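PDB 4JNX: RNA silencing suppressor p19 from Tomato bushy stunt virus, which probably suppresses host RNA silencing by binding siRNAs as a homodimer and selecting them, like a molecular caliper, by the length of their duplex region. Local coordinates for residues R63-W68 and M114-K119. Sequence-based numbering, arbitrary orientation.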
# COMPACT_ATOMS: atom_id res chain seq x y z
N ARG A 63 -16.16 12.95 4.79
CA ARG A 63 -16.97 11.99 5.57
C ARG A 63 -16.20 10.69 5.76
O ARG A 63 -15.90 10.34 6.93
CB ARG A 63 -18.36 11.74 4.96
CG ARG A 63 -19.30 10.84 5.79
CD ARG A 63 -20.60 10.43 5.08
NE ARG A 63 -20.38 9.27 4.17
CZ ARG A 63 -20.48 7.97 4.49
NH1 ARG A 63 -20.81 7.60 5.72
NH2 ARG A 63 -20.26 7.04 3.55
N VAL A 64 -15.77 10.06 4.65
CA VAL A 64 -15.14 8.69 4.78
C VAL A 64 -13.76 8.69 5.39
O VAL A 64 -13.33 7.63 5.89
CB VAL A 64 -15.16 7.89 3.44
CG1 VAL A 64 -16.55 7.78 2.89
CG2 VAL A 64 -14.20 8.50 2.37
N LEU A 65 -13.01 9.80 5.29
CA LEU A 65 -11.72 9.94 5.95
C LEU A 65 -11.90 9.96 7.49
O LEU A 65 -10.98 9.67 8.29
CB LEU A 65 -10.85 11.17 5.48
CG LEU A 65 -10.35 11.23 4.04
CD1 LEU A 65 -9.68 12.55 3.64
CD2 LEU A 65 -9.40 10.06 3.85
N GLY A 66 -13.12 10.28 7.89
CA GLY A 66 -13.43 10.17 9.25
C GLY A 66 -13.82 8.77 9.72
O GLY A 66 -14.24 8.62 10.87
N SER A 67 -13.63 7.71 8.92
CA SER A 67 -14.10 6.41 9.41
C SER A 67 -13.17 5.72 10.42
O SER A 67 -13.56 4.78 11.10
CB SER A 67 -14.38 5.45 8.28
OG SER A 67 -13.15 5.00 7.65
N TRP A 68 -11.93 6.15 10.49
CA TRP A 68 -11.06 5.72 11.57
C TRP A 68 -10.07 6.84 11.83
O TRP A 68 -9.87 7.70 11.00
CB TRP A 68 -10.45 4.33 11.25
CG TRP A 68 -9.67 4.27 10.01
CD1 TRP A 68 -10.10 3.83 8.80
CD2 TRP A 68 -8.32 4.67 9.84
NE1 TRP A 68 -9.12 3.95 7.89
CE2 TRP A 68 -8.00 4.46 8.46
CE3 TRP A 68 -7.35 5.18 10.68
CZ2 TRP A 68 -6.74 4.72 7.93
CZ3 TRP A 68 -6.05 5.40 10.16
CH2 TRP A 68 -5.79 5.19 8.78
N MET A 114 0.68 6.15 7.32
CA MET A 114 0.83 5.76 5.95
C MET A 114 -0.56 5.36 5.44
O MET A 114 -0.89 5.68 4.33
CB MET A 114 1.83 4.64 5.78
CG MET A 114 3.30 5.06 5.96
SD MET A 114 3.71 6.36 4.78
CE MET A 114 4.06 7.70 5.82
N ALA A 115 -1.34 4.63 6.26
CA ALA A 115 -2.67 4.16 5.88
C ALA A 115 -3.56 5.32 5.43
O ALA A 115 -4.17 5.27 4.41
CB ALA A 115 -3.33 3.34 7.03
N ILE A 116 -3.55 6.40 6.22
CA ILE A 116 -4.37 7.58 5.95
C ILE A 116 -4.01 8.27 4.68
O ILE A 116 -4.89 8.69 3.94
CB ILE A 116 -4.56 8.58 7.14
CG1 ILE A 116 -5.78 9.45 6.91
CG2 ILE A 116 -3.40 9.53 7.41
CD1 ILE A 116 -7.05 8.63 6.88
N ARG A 117 -2.70 8.43 4.45
CA ARG A 117 -2.21 8.97 3.20
C ARG A 117 -2.57 8.08 1.98
O ARG A 117 -3.03 8.61 0.98
CB ARG A 117 -0.73 9.21 3.27
CG ARG A 117 -0.31 10.29 4.25
CD ARG A 117 1.18 10.12 4.58
NE ARG A 117 1.76 11.24 5.34
CZ ARG A 117 1.39 11.61 6.57
NH1 ARG A 117 0.38 10.99 7.25
NH2 ARG A 117 2.01 12.64 7.14
N SER A 118 -2.42 6.74 2.09
CA SER A 118 -2.78 5.86 0.99
C SER A 118 -4.27 6.00 0.67
O SER A 118 -4.69 6.06 -0.46
CB SER A 118 -2.49 4.38 1.26
OG SER A 118 -1.14 4.15 1.67
N LYS A 119 -5.07 6.08 1.71
CA LYS A 119 -6.51 6.12 1.56
C LYS A 119 -6.90 7.42 0.81
O LYS A 119 -7.58 7.38 -0.16
CB LYS A 119 -7.21 6.05 2.93
CG LYS A 119 -8.68 6.32 2.89
CD LYS A 119 -9.24 6.12 4.30
CE LYS A 119 -10.74 6.20 4.35
NZ LYS A 119 -11.22 5.73 5.71
O HOH W 1 -9.94 7.31 7.93
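The backbones come nearest at Leu-65, near the end of helix 58-65, and Ile-116 of helix 108-123, whose CA atoms are 7.7 Å apart; the first chain then continues through Gly-66 and Ser-67 to Trp-68. Lys-119 spans the gap. With CG anti to the backbone N (chi1 170°) and every later torsion near 180°, its straight chain runs alongside the side chains of Leu-65 and Trp-68, opposite in direction to both, CG lying 3.9 Å from Leu-65 CD2. The ammonium then reaches the end region of the first helix, where Lys-119 NZ donates to Val-64 O at 2.8 Å, tilted 31° from the carbonyl plane. The N-H of Ser-67 approaches that oxygen from the opposite face, so two donors grip it. NZ also donates to a water, which in turn donates to Leu-65 O and Trp-68 O. Lys-119 NZ also forms a salt bridge with Glu-39. The same carboxylate accepts hydrogen bonds from Ser-67 OG and Trp-68 NE1, tying the loop to strand 36-43; the buried positive charge is thus probably well compensated. Trp-68 projects its six-membered ring to the second helix: CH2 is 3.5 Å from Ala-115 CB, while Ile-116 CD1 sits 4.0 Å above one face, near the rim. Trp-41 meets the indole edge-to-face. A lysine from one helix thus binds a carbonyl near the C-terminal end of another, joining two helices that pack against the antiparallel sheet of the p19 core.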